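Local coordinates for molybdopterin adenylyltransferase (Pyrococcus furiosus, PDB 4LHB), which catalyses the ATP-dependent adenylylation of molybdopterin, releasing diphosphate, as a step in making the molybdenum or tungsten cofactor, at residues K29-G34 against E176-L181; F33-V38 against L54-L59; K41-E46 against Y68-D73; D116-F121 against R141-I146. All coordinates share one frame; numbering follows the deposited sequence.

Contact 1. Residues K29-G34 against E176-L181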
loop_
_atom_site.group_PDB
_atom_site.type_symbol
_atom_site.label_atom_id
_atom_site.label_comp_id
_atom_site.label_asym_id
_atom_site.label_seq_id
_atom_site.Cartn_x
_atom_site.Cartn_y
_atom_site.Cartn_z
ATOM N N LYS C 29 9.476 32.536 11.727
ATOM C CA LYS C 29 9.864 33.930 11.350
ATOM C C LYS C 29 10.379 34.014 9.905
ATOM O O LYS C 29 9.823 34.760 9.077
ATOM C CB LYS C 29 10.905 34.510 12.352
ATOM C CG LYS C 29 10.267 35.337 13.481
ATOM C CD LYS C 29 10.886 35.119 14.861
ATOM C CE LYS C 29 9.978 35.627 15.990
ATOM N NZ LYS C 29 9.948 34.696 17.164
ATOM N N THR C 30 11.427 33.237 9.617
ATOM C CA THR C 30 11.769 32.841 8.231
ATOM C C THR C 30 12.340 31.400 8.086
ATOM O O THR C 30 12.933 30.851 9.007
ATOM C CB THR C 30 12.801 33.795 7.662
ATOM O OG1 THR C 30 12.934 33.562 6.243
ATOM C CG2 THR C 30 14.126 33.634 8.450
ATOM N N PHE C 31 12.233 30.833 6.893
ATOM C CA PHE C 31 12.720 29.461 6.638
ATOM C C PHE C 31 13.929 29.382 5.700
ATOM O O PHE C 31 14.278 30.329 4.975
ATOM C CB PHE C 31 11.595 28.639 6.013
ATOM C CG PHE C 31 11.148 29.181 4.709
ATOM C CD1 PHE C 31 11.717 28.730 3.522
ATOM C CD2 PHE C 31 10.209 30.162 4.662
ATOM C CE1 PHE C 31 11.314 29.240 2.293
ATOM C CE2 PHE C 31 9.807 30.691 3.434
ATOM C CZ PHE C 31 10.358 30.234 2.239
ATOM N N LYS C 32 14.530 28.208 5.683
ATOM C CA LYS C 32 15.581 27.928 4.726
ATOM C C LYS C 32 15.014 27.057 3.607
ATOM O O LYS C 32 14.120 26.251 3.841
ATOM C CB LYS C 32 16.756 27.283 5.438
ATOM C CG LYS C 32 17.544 28.276 6.264
ATOM C CD LYS C 32 18.036 27.673 7.560
ATOM C CE LYS C 32 19.128 28.547 8.193
ATOM N NZ LYS C 32 19.963 27.835 9.211
ATOM N N PHE C 33 15.493 27.249 2.380
ATOM C CA PHE C 33 15.085 26.380 1.278
ATOM C C PHE C 33 16.143 25.910 0.276
ATOM O O PHE C 33 17.209 26.531 0.099
ATOM C CB PHE C 33 13.939 26.990 0.520
ATOM C CG PHE C 33 14.338 28.052 -0.415
ATOM C CD1 PHE C 33 14.416 27.800 -1.781
ATOM C CD2 PHE C 33 14.613 29.332 0.048
ATOM C CE1 PHE C 33 14.757 28.809 -2.676
ATOM C CE2 PHE C 33 14.963 30.343 -0.841
ATOM C CZ PHE C 33 15.030 30.085 -2.210
ATOM N N GLY C 34 15.809 24.773 -0.350
ATOM C CA GLY C 34 16.626 24.132 -1.365
ATOM C C GLY C 34 15.824 23.980 -2.635
ATOM O O GLY C 34 14.594 23.947 -2.612
ATOM N N GLU C 176 1.265 29.789 0.552
ATOM C CA GLU C 176 1.002 28.872 1.673
ATOM C C GLU C 176 2.175 28.374 2.453
ATOM O O GLU C 176 1.992 27.697 3.487
ATOM C CB GLU C 176 0.172 27.696 1.222
ATOM C CG GLU C 176 -1.079 28.109 0.469
ATOM C CD GLU C 176 -2.002 28.952 1.326
ATOM O OE1 GLU C 176 -2.693 29.820 0.784
ATOM O OE2 GLU C 176 -2.046 28.723 2.546
ATOM N N VAL C 177 3.380 28.697 2.015
ATOM C CA VAL C 177 4.557 28.117 2.678
ATOM C C VAL C 177 4.542 28.302 4.190
ATOM O O VAL C 177 4.806 27.344 4.942
ATOM C CB VAL C 177 5.892 28.568 2.065
ATOM C CG1 VAL C 177 6.064 30.086 2.147
ATOM C CG2 VAL C 177 7.031 27.822 2.753
ATOM N N PHE C 178 4.150 29.487 4.660
ATOM C CA PHE C 178 4.132 29.745 6.131
ATOM C C PHE C 178 2.957 29.076 6.812
ATOM O O PHE C 178 3.113 28.532 7.900
ATOM C CB PHE C 178 4.112 31.231 6.423
ATOM C CG PHE C 178 5.385 31.912 6.113
ATOM C CD1 PHE C 178 6.486 31.749 6.938
ATOM C CD2 PHE C 178 5.490 32.716 5.003
ATOM C CE1 PHE C 178 7.705 32.384 6.657
ATOM C CE2 PHE C 178 6.682 33.360 4.713
ATOM C CZ PHE C 178 7.801 33.209 5.541
ATOM N N HIS C 179 1.785 29.092 6.190
ATOM C CA HIS C 179 0.673 28.293 6.777
ATOM C C HIS C 179 1.129 26.840 6.988
ATOM O O HIS C 179 0.969 26.215 8.077
ATOM C CB HIS C 179 -0.567 28.281 5.899
ATOM C CG HIS C 179 -1.244 29.612 5.727
ATOM N ND1 HIS C 179 -0.971 30.693 6.488
ATOM C CD2 HIS C 179 -2.258 30.002 4.855
ATOM C CE1 HIS C 179 -1.764 31.711 6.105
ATOM N NE2 HIS C 179 -2.534 31.292 5.102
ATOM N N ILE C 180 1.760 26.303 5.947
ATOM C CA ILE C 180 2.139 24.892 5.950
ATOM C C ILE C 180 3.169 24.687 7.040
ATOM O O ILE C 180 3.039 23.780 7.875
ATOM C CB ILE C 180 2.656 24.386 4.580
ATOM C CG1 ILE C 180 1.551 24.448 3.529
ATOM C CG2 ILE C 180 3.058 22.967 4.746
ATOM C CD1 ILE C 180 1.958 24.504 2.084
ATOM N N LEU C 181 4.187 25.534 7.076
ATOM C CA LEU C 181 5.258 25.253 8.040
ATOM C C LEU C 181 4.725 25.299 9.447
ATOM O O LEU C 181 5.156 24.534 10.306
ATOM C CB LEU C 181 6.415 26.218 7.883
ATOM C CG LEU C 181 7.323 25.927 6.682
ATOM C CD1 LEU C 181 8.114 27.209 6.371
ATOM C CD2 LEU C 181 8.194 24.708 7.013
#

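Contact 2. Residues F33-V38 against L54-L59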
loop_
_atom_site.group_PDB
_atom_site.type_symbol
_atom_site.label_atom_id
_atom_site.label_comp_id
_atom_site.label_asym_id
_atom_site.label_seq_id
_atom_site.Cartn_x
_atom_site.Cartn_y
_atom_site.Cartn_z
ATOM N N PHE C 33 15.493 27.249 2.380
ATOM C CA PHE C 33 15.085 26.380 1.278
ATOM C C PHE C 33 16.143 25.910 0.276
ATOM O O PHE C 33 17.209 26.531 0.099
ATOM C CB PHE C 33 13.939 26.990 0.520
ATOM C CG PHE C 33 14.338 28.052 -0.415
ATOM C CD1 PHE C 33 14.416 27.800 -1.781
ATOM C CD2 PHE C 33 14.613 29.332 0.048
ATOM C CE1 PHE C 33 14.757 28.809 -2.676
ATOM C CE2 PHE C 33 14.963 30.343 -0.841
ATOM C CZ PHE C 33 15.030 30.085 -2.210
ATOM N N GLY C 34 15.809 24.773 -0.350
ATOM C CA GLY C 34 16.626 24.132 -1.365
ATOM C C GLY C 34 15.824 23.980 -2.635
ATOM O O GLY C 34 14.594 23.947 -2.612
ATOM N N VAL C 35 16.532 23.909 -3.751
ATOM C CA VAL C 35 15.917 23.699 -5.047
ATOM C C VAL C 35 16.691 22.581 -5.746
ATOM O O VAL C 35 17.957 22.522 -5.694
ATOM C CB VAL C 35 16.012 24.984 -5.857
ATOM C CG1 VAL C 35 15.314 24.885 -7.191
ATOM C CG2 VAL C 35 15.431 26.122 -5.057
ATOM N N ILE C 36 15.950 21.671 -6.378
ATOM C CA ILE C 36 16.557 20.579 -7.157
ATOM C C ILE C 36 15.860 20.510 -8.508
ATOM O O ILE C 36 14.657 20.291 -8.583
ATOM C CB ILE C 36 16.447 19.245 -6.420
ATOM C CG1 ILE C 36 17.202 19.317 -5.085
ATOM C CG2 ILE C 36 17.004 18.130 -7.285
ATOM C CD1 ILE C 36 16.807 18.298 -3.994
ATOM N N THR C 37 16.581 20.728 -9.592
ATOM C CA THR C 37 15.927 20.556 -10.889
ATOM C C THR C 37 16.345 19.168 -11.387
ATOM O O THR C 37 17.512 18.821 -11.335
ATOM C CB THR C 37 16.229 21.715 -11.892
ATOM O OG1 THR C 37 17.352 21.390 -12.692
ATOM C CG2 THR C 37 16.525 22.986 -11.187
ATOM N N VAL C 38 15.390 18.340 -11.769
ATOM C CA VAL C 38 15.738 17.015 -12.250
ATOM C C VAL C 38 15.526 16.907 -13.780
ATOM O O VAL C 38 14.391 17.051 -14.298
ATOM C CB VAL C 38 15.077 15.879 -11.404
ATOM C CG1 VAL C 38 14.577 16.402 -10.042
ATOM C CG2 VAL C 38 13.996 15.149 -12.155
ATOM N N LEU C 54 14.366 30.522 -11.568
ATOM C CA LEU C 54 13.113 31.196 -11.273
ATOM C C LEU C 54 12.685 30.896 -9.812
ATOM O O LEU C 54 12.507 31.822 -9.019
ATOM C CB LEU C 54 12.027 30.793 -12.266
ATOM C CG LEU C 54 10.642 31.406 -12.033
ATOM C CD1 LEU C 54 10.726 32.928 -11.792
ATOM C CD2 LEU C 54 9.735 31.051 -13.224
ATOM N N ILE C 55 12.577 29.610 -9.459
ATOM C CA ILE C 55 12.227 29.181 -8.092
ATOM C C ILE C 55 13.126 29.861 -7.073
ATOM O O ILE C 55 12.641 30.313 -6.039
ATOM C CB ILE C 55 12.272 27.622 -7.887
ATOM C CG1 ILE C 55 11.248 26.887 -8.774
ATOM C CG2 ILE C 55 11.991 27.189 -6.459
ATOM C CD1 ILE C 55 11.662 25.457 -9.098
ATOM N N ILE C 56 14.423 29.934 -7.354
ATOM C CA ILE C 56 15.362 30.541 -6.414
ATOM C C ILE C 56 15.091 32.050 -6.277
ATOM O O ILE C 56 15.184 32.601 -5.203
ATOM C CB ILE C 56 16.832 30.325 -6.841
ATOM C CG1 ILE C 56 17.203 28.845 -6.776
ATOM C CG2 ILE C 56 17.825 31.100 -5.958
ATOM C CD1 ILE C 56 18.412 28.539 -7.628
ATOM N N GLU C 57 14.765 32.700 -7.376
ATOM C CA GLU C 57 14.496 34.120 -7.359
ATOM C C GLU C 57 13.283 34.363 -6.505
ATOM O O GLU C 57 13.350 35.124 -5.549
ATOM C CB GLU C 57 14.236 34.630 -8.768
ATOM C CG GLU C 57 14.403 36.127 -8.968
ATOM C CD GLU C 57 14.184 36.524 -10.425
ATOM O OE1 GLU C 57 15.061 37.199 -11.008
ATOM O OE2 GLU C 57 13.140 36.135 -11.005
ATOM N N GLU C 58 12.185 33.684 -6.835
ATOM C CA GLU C 58 10.913 33.930 -6.186
ATOM C C GLU C 58 10.900 33.619 -4.714
ATOM O O GLU C 58 10.316 34.365 -3.909
ATOM C CB GLU C 58 9.832 33.141 -6.857
ATOM C CG GLU C 58 9.524 33.680 -8.241
ATOM C CD GLU C 58 8.707 34.968 -8.230
ATOM O OE1 GLU C 58 8.168 35.375 -7.172
ATOM O OE2 GLU C 58 8.584 35.556 -9.312
ATOM N N LEU C 59 11.548 32.528 -4.349
ATOM C CA LEU C 59 11.471 32.070 -2.981
ATOM C C LEU C 59 12.475 32.791 -2.167
ATOM O O LEU C 59 12.315 32.880 -0.952
ATOM C CB LEU C 59 11.686 30.544 -2.863
ATOM C CG LEU C 59 10.402 29.798 -2.554
ATOM C CD1 LEU C 59 9.288 30.375 -3.416
ATOM C CD2 LEU C 59 10.583 28.310 -2.770
#

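Contact 3. Residues K41-E46 against Y68-D73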
loop_
_atom_site.group_PDB
_atom_site.type_symbol
_atom_site.label_atom_id
_atom_site.label_comp_id
_atom_site.label_asym_id
_atom_site.label_seq_id
_atom_site.Cartn_x
_atom_site.Cartn_y
_atom_site.Cartn_z
ATOM N N LYS C 41 18.961 15.989 -19.639
ATOM C CA LYS C 41 19.592 17.017 -20.510
ATOM C C LYS C 41 20.290 18.106 -19.679
ATOM O O LYS C 41 21.479 18.378 -19.862
ATOM C CB LYS C 41 18.594 17.602 -21.540
ATOM C CG LYS C 41 18.256 16.623 -22.696
ATOM C CD LYS C 41 17.151 17.060 -23.700
ATOM C CE LYS C 41 15.751 17.161 -23.057
ATOM N NZ LYS C 41 14.581 16.768 -23.912
ATOM N N GLY C 42 19.579 18.667 -18.709
ATOM C CA GLY C 42 20.167 19.669 -17.825
ATOM C C GLY C 42 21.399 19.233 -17.055
ATOM O O GLY C 42 22.397 19.965 -16.996
ATOM N N ALA C 43 21.335 18.051 -16.444
ATOM C CA ALA C 43 22.470 17.545 -15.661
ATOM C C ALA C 43 23.747 17.334 -16.509
ATOM O O ALA C 43 24.846 17.206 -15.945
ATOM C CB ALA C 43 22.087 16.244 -14.965
ATOM N N LYS C 44 23.562 17.268 -17.840
ATOM C CA LYS C 44 24.614 16.964 -18.810
ATOM C C LYS C 44 25.293 18.238 -19.299
ATOM O O LYS C 44 26.517 18.237 -19.516
ATOM C CB LYS C 44 24.055 16.166 -20.014
ATOM C CG LYS C 44 24.147 14.645 -19.850
ATOM C CD LYS C 44 23.272 13.837 -20.819
ATOM C CE LYS C 44 23.739 12.376 -20.873
ATOM N NZ LYS C 44 22.656 11.366 -21.057
ATOM N N GLY C 45 24.505 19.310 -19.440
ATOM C CA GLY C 45 24.983 20.621 -19.898
ATOM C C GLY C 45 24.369 21.023 -21.241
ATOM O O GLY C 45 24.908 21.900 -21.930
ATOM N N GLU C 46 23.226 20.429 -21.597
ATOM C CA GLU C 46 22.699 20.510 -22.955
ATOM C C GLU C 46 21.504 21.436 -23.071
ATOM O O GLU C 46 21.369 22.132 -24.062
ATOM C CB GLU C 46 22.332 19.111 -23.512
ATOM C CG GLU C 46 23.036 17.918 -22.838
ATOM C CD GLU C 46 23.535 16.835 -23.796
ATOM O OE1 GLU C 46 22.843 15.801 -23.980
ATOM O OE2 GLU C 46 24.655 17.008 -24.328
ATOM N N TYR C 68 21.251 24.361 -4.088
ATOM C CA TYR C 68 20.807 24.155 -5.483
ATOM C C TYR C 68 21.660 23.058 -6.197
ATOM O O TYR C 68 22.872 22.957 -5.964
ATOM C CB TYR C 68 20.859 25.454 -6.240
ATOM C CG TYR C 68 20.644 25.336 -7.707
ATOM C CD1 TYR C 68 19.477 24.837 -8.217
ATOM C CD2 TYR C 68 21.617 25.772 -8.599
ATOM C CE1 TYR C 68 19.268 24.752 -9.586
ATOM C CE2 TYR C 68 21.437 25.680 -9.966
ATOM C CZ TYR C 68 20.265 25.169 -10.461
ATOM O OH TYR C 68 20.094 25.127 -11.820
ATOM N N LYS C 69 21.005 22.214 -7.010
ATOM C CA LYS C 69 21.692 21.185 -7.774
ATOM C C LYS C 69 20.842 20.704 -8.922
ATOM O O LYS C 69 19.605 20.661 -8.794
ATOM C CB LYS C 69 22.071 20.020 -6.899
ATOM C CG LYS C 69 22.932 18.999 -7.627
ATOM C CD LYS C 69 23.983 18.366 -6.722
ATOM C CE LYS C 69 24.436 16.949 -7.132
ATOM N NZ LYS C 69 24.890 16.207 -5.905
ATOM N N ILE C 70 21.494 20.396 -10.060
ATOM C CA ILE C 70 20.795 19.862 -11.245
ATOM C C ILE C 70 21.191 18.438 -11.207
ATOM O O ILE C 70 22.375 18.155 -11.096
ATOM C CB ILE C 70 21.293 20.434 -12.577
ATOM C CG1 ILE C 70 21.413 21.957 -12.475
ATOM C CG2 ILE C 70 20.351 20.077 -13.734
ATOM C CD1 ILE C 70 20.818 22.710 -13.674
ATOM N N VAL C 71 20.228 17.533 -11.239
ATOM C CA VAL C 71 20.532 16.086 -11.193
ATOM C C VAL C 71 19.839 15.359 -12.349
ATOM O O VAL C 71 18.772 15.745 -12.826
ATOM C CB VAL C 71 20.116 15.448 -9.834
ATOM C CG1 VAL C 71 20.883 16.066 -8.667
ATOM C CG2 VAL C 71 18.597 15.501 -9.597
ATOM N N PRO C 72 20.431 14.290 -12.819
ATOM C CA PRO C 72 19.724 13.501 -13.819
ATOM C C PRO C 72 18.396 12.907 -13.304
ATOM O O PRO C 72 18.170 12.861 -12.102
ATOM C CB PRO C 72 20.712 12.385 -14.128
ATOM C CG PRO C 72 21.542 12.303 -12.925
ATOM C CD PRO C 72 21.693 13.682 -12.418
ATOM N N ASP C 73 17.547 12.438 -14.214
ATOM C CA ASP C 73 16.268 11.831 -13.855
ATOM C C ASP C 73 16.555 10.449 -13.327
ATOM O O ASP C 73 16.314 9.466 -13.982
ATOM C CB ASP C 73 15.290 11.835 -15.055
ATOM C CG ASP C 73 13.771 12.018 -14.633
ATOM O OD1 ASP C 73 13.016 12.408 -15.550
ATOM O OD2 ASP C 73 13.288 11.788 -13.440
#

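Contact 4. Residues D116-F121 against R141-I146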
loop_
_atom_site.group_PDB
_atom_site.type_symbol
_atom_site.label_atom_id
_atom_site.label_comp_id
_atom_site.label_asym_id
_atom_site.label_seq_id
_atom_site.Cartn_x
_atom_site.Cartn_y
_atom_site.Cartn_z
ATOM N N ASP C 116 5.468 11.706 5.793
ATOM C CA ASP C 116 4.602 11.295 6.894
ATOM C C ASP C 116 3.188 11.866 6.758
ATOM O O ASP C 116 2.258 11.280 7.252
ATOM C CB ASP C 116 5.204 11.643 8.231
ATOM C CG ASP C 116 6.560 11.042 8.407
ATOM O OD1 ASP C 116 6.656 10.039 9.128
ATOM O OD2 ASP C 116 7.535 11.526 7.812
ATOM N N LYS C 117 3.017 12.990 6.081
ATOM C CA LYS C 117 1.679 13.533 5.833
ATOM C C LYS C 117 1.674 14.059 4.414
ATOM O O LYS C 117 2.647 14.675 4.000
ATOM C CB LYS C 117 1.351 14.675 6.829
ATOM C CG LYS C 117 0.009 14.489 7.571
ATOM C CD LYS C 117 0.204 14.177 9.042
ATOM C CE LYS C 117 -0.871 13.324 9.683
ATOM N NZ LYS C 117 -2.258 13.818 9.810
ATOM N N GLU C 118 0.643 13.768 3.634
ATOM C CA GLU C 118 0.593 14.268 2.272
ATOM C C GLU C 118 -0.374 15.458 2.153
ATOM O O GLU C 118 -1.365 15.480 2.812
ATOM C CB GLU C 118 0.183 13.172 1.279
ATOM C CG GLU C 118 0.779 13.420 -0.122
ATOM C CD GLU C 118 -0.033 12.850 -1.293
ATOM O OE1 GLU C 118 -1.069 12.159 -1.044
ATOM O OE2 GLU C 118 0.379 13.122 -2.476
ATOM N N LEU C 119 -0.068 16.441 1.310
ATOM C CA LEU C 119 -0.891 17.645 1.215
ATOM C C LEU C 119 -1.781 17.473 0.021
ATOM O O LEU C 119 -1.543 16.588 -0.769
ATOM C CB LEU C 119 -0.033 18.913 1.127
ATOM C CG LEU C 119 0.914 19.152 2.322
ATOM C CD1 LEU C 119 1.831 20.394 2.245
ATOM C CD2 LEU C 119 0.144 19.147 3.620
ATOM N N SER C 120 -2.817 18.300 -0.101
ATOM C CA SER C 120 -3.696 18.328 -1.300
ATOM C C SER C 120 -3.147 19.308 -2.354
ATOM O O SER C 120 -3.900 19.927 -3.115
ATOM C CB SER C 120 -5.089 18.795 -0.922
ATOM O OG SER C 120 -5.462 18.315 0.356
ATOM N N PHE C 121 -1.833 19.464 -2.386
ATOM C CA PHE C 121 -1.206 20.404 -3.282
ATOM C C PHE C 121 -1.456 20.141 -4.759
ATOM O O PHE C 121 -1.576 21.076 -5.543
ATOM C CB PHE C 121 0.276 20.439 -2.993
ATOM C CG PHE C 121 1.018 21.359 -3.869
ATOM C CD1 PHE C 121 1.306 22.640 -3.442
ATOM C CD2 PHE C 121 1.421 20.948 -5.124
ATOM C CE1 PHE C 121 1.987 23.526 -4.272
ATOM C CE2 PHE C 121 2.109 21.813 -5.962
ATOM C CZ PHE C 121 2.392 23.116 -5.538
ATOM N N ARG C 141 1.115 16.290 -12.943
ATOM C CA ARG C 141 1.355 15.652 -11.665
ATOM C C ARG C 141 2.294 16.526 -10.840
ATOM O O ARG C 141 3.229 17.138 -11.347
ATOM C CB ARG C 141 1.822 14.202 -11.867
ATOM C CG ARG C 141 0.972 13.444 -12.910
ATOM C CD ARG C 141 1.140 11.916 -12.921
ATOM N NE ARG C 141 2.510 11.606 -12.565
ATOM C CZ ARG C 141 2.925 10.459 -12.058
ATOM N NH1 ARG C 141 2.078 9.444 -11.884
ATOM N NH2 ARG C 141 4.213 10.326 -11.750
ATOM N N ALA C 142 1.967 16.661 -9.576
ATOM C CA ALA C 142 2.727 17.515 -8.678
ATOM C C ALA C 142 2.251 17.104 -7.348
ATOM O O ALA C 142 1.120 16.666 -7.208
ATOM C CB ALA C 142 2.388 18.970 -8.881
ATOM N N THR C 143 3.106 17.239 -6.358
ATOM C CA THR C 143 2.765 16.733 -5.039
ATOM C C THR C 143 3.498 17.538 -4.013
ATOM O O THR C 143 4.469 18.220 -4.340
ATOM C CB THR C 143 3.163 15.243 -4.906
ATOM O OG1 THR C 143 2.581 14.708 -3.709
ATOM C CG2 THR C 143 4.701 15.064 -4.864
ATOM N N ALA C 144 3.061 17.423 -2.768
ATOM C CA ALA C 144 3.771 18.044 -1.647
ATOM C C ALA C 144 3.485 17.242 -0.390
ATOM O O ALA C 144 2.411 16.657 -0.255
ATOM C CB ALA C 144 3.343 19.506 -1.503
ATOM N N GLY C 145 4.426 17.187 0.532
ATOM C CA GLY C 145 4.185 16.482 1.752
ATOM C C GLY C 145 5.218 16.853 2.769
ATOM O O GLY C 145 6.169 17.584 2.434
ATOM N N ILE C 146 5.080 16.268 3.964
ATOM C CA ILE C 146 5.935 16.530 5.098
ATOM C C ILE C 146 6.717 15.303 5.465
ATOM O O ILE C 146 6.138 14.247 5.698
ATOM C CB ILE C 146 5.087 16.893 6.344
ATOM C CG1 ILE C 146 4.333 18.186 6.059
ATOM C CG2 ILE C 146 5.958 17.130 7.560
ATOM C CD1 ILE C 146 3.089 17.912 5.265
#

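Contact 1. Residues K29-G34 against E176-L181
F31 carries this contact: its ring reaches across to V177, F178 and L181 on helix 163-184 and meets each of them differently. V177 CG2 lies over one face, 4.2 Å from the centroid of the F31 ring and offset toward the rim. F31 turns its edge toward the face of F178 in an offset edge-to-face pair, the planes 68° apart, with F31 CE2 3.8 Å from F178 CZ. At the root of the ring, L181 CD1 comes within 3.8 Å of F31 CB. F31 holds CG between its own backbone N and carbonyl carbon (chi1 62°), which carries the ring out toward the helix. This is where helix 163-184 lies on the sheet of an alpha/beta fold, and V92 of the neighbouring strand touches F31, V177 and L181 as well. Cutting F31 back to an alanine would probably open a gap under V177 and leave the F178 ring without its aromatic mate. Towards solvent the packing thins. F178 CE1 only grazes the backbone, 4.0 Å from K29 O, while T30 CA lies near the plane of that ring, at its edge. The T30 CB points away from the helix, OG1 bonds to L62 O, and the exposed K29 chain is poorly ordered.

Contact 2. Residues F33-V38 against L54-L59
I55, the first residue of helix segment L54-L59 to meet the strand, lays its CG2 branch 3.9 Å from V35 CG2. The same methyl also nears V35 CG1, so it bears on both branches of the valine. I55 turns on from here to V94 and V166. Next comes I56, whose CG1 sits 3.7 Å from V35 CG2; that valine methyl is therefore shared between two successive helix residues. V35 keeps CG1 anti to its backbone N (chi1 -176°), which leaves CG2 on the side facing I56. I56 O lies at the edge of the F33 ring, near its plane, 3.9 Å from F33 CZ. One turn further along, L59 finishes the contact mainly with its CB: L59 CB hangs over one face of F33, 3.7 Å from the ring centroid and displaced toward CZ and CE1. L59 CD2 follows along the CD1 side of the ring, and H65 meets F33 ring to ring from the next strand. The axes of the two segments come within 9.0 Å and run nearly antiparallel, at 163°. Strand 32-38, helix 51-60 and the adjacent parallel strand 64-71 form the beta-alpha-beta crossover of a Rossmann-like sheet.

Contact 3. Residues K41-E46 against Y68-D73
K41 O is gripped by three backbone N-H groups, and the tight turn they make presents G42 and A43 to I70 and P72. The donors are K44 N, 3.1 Å from K41 O, then G45 N and E46 N, each at 3.2 Å from the same oxygen. With that turn set, the contact itself is apolar and small. I70 brings its CG2 branch up against the backbone of the helix, 3.5 Å from A43 N and 3.6 Å from G42 C. That methyl stands anti to the backbone N of I70, which leaves CG1 beside the N. G42 suits the spot, because a CB there would come tight against the same isoleucine methyl. A43 does the rest with its one methyl: A43 CB rests 3.3 Å from P72 N and 3.6 Å from P72 CD, against the peptide that joins V71 to the proline. V71 itself turns the other way, towards helix 75-87. Around the contact, D73 N bonds to D40 OD2, and D73 O receives Q150 NE2 of a neighbouring subunit. G45, with positive phi, stands just past the helix as the C-prime residue, and the bond from E46 N to K41 O with a weak one from G45 N to G42 O makes this a Schellman motif, closing the short helix that lies beside the end of strand 64-71, the outermost of its sheet on that side within this chain.

Contact 4. Residues D116-F121 against R141-I146
The F121 ring has A142 CB at its edge, 4.1 Å from CE2 and near the ring plane, while A144 CB sits obliquely beside the root of the ring, 3.5 Å from F121 CB. F121 points CG anti to its backbone N (chi1 179°), and the ring is thereby laid alongside segment A142-A144; F157 meets it from the next strand with the planes at about 60°. The other flat group, the E118 carboxylate, reaches along the strand on an extended chain, where T143 OG1 gives a weak hydrogen bond to E118 OE2 at 3.0 Å. Backbone bonds do the main joining. I146 N bonds to K117 O at 2.9 Å, L119 N to A144 O at 2.9 Å, and D116 N to I146 O at 2.6 Å; K117 N adds a weak bond to that last oxygen. With D116 and K117 both facing I146, the pairing is antiparallel with a classic beta bulge. L119 packs CD2 3.6 Å from I146 CD1 and CD1 against A144 CB. Trimming L119 to an alanine is likely to open a gap beside I146 CD1 and A144 CB and cost the packing on I180. K117 NZ leads away to E109 and G100 of a second subunit. Within this chain strand 117-118 is outermost, beside strand 143-148, which strand 153-159 flanks in turn, while helix 163-184 packs on L119 through I180 and on F121 through I172 and I173.

Overall arrangement
All four contacts reach one mixed sheet. Contacts 1 and 2 share strand 32-38, and F33 and G34 belong to both: contact 1 joins the chain leading into that strand to helix 163-184 and is only partly buried, while contact 2 joins the strand to helix 51-60 in the buried interior. Contact 3 lies at the surface, about 26 Å from contact 1 between centres, yet its strand pairs with that of contact 2 through T37. Contact 4 is buried at the other end of the sheet, as counted within this chain, and touches contact 1 through I180 and L119. Its backbone bonds set it apart, since the other three meet across their segments by apolar packing.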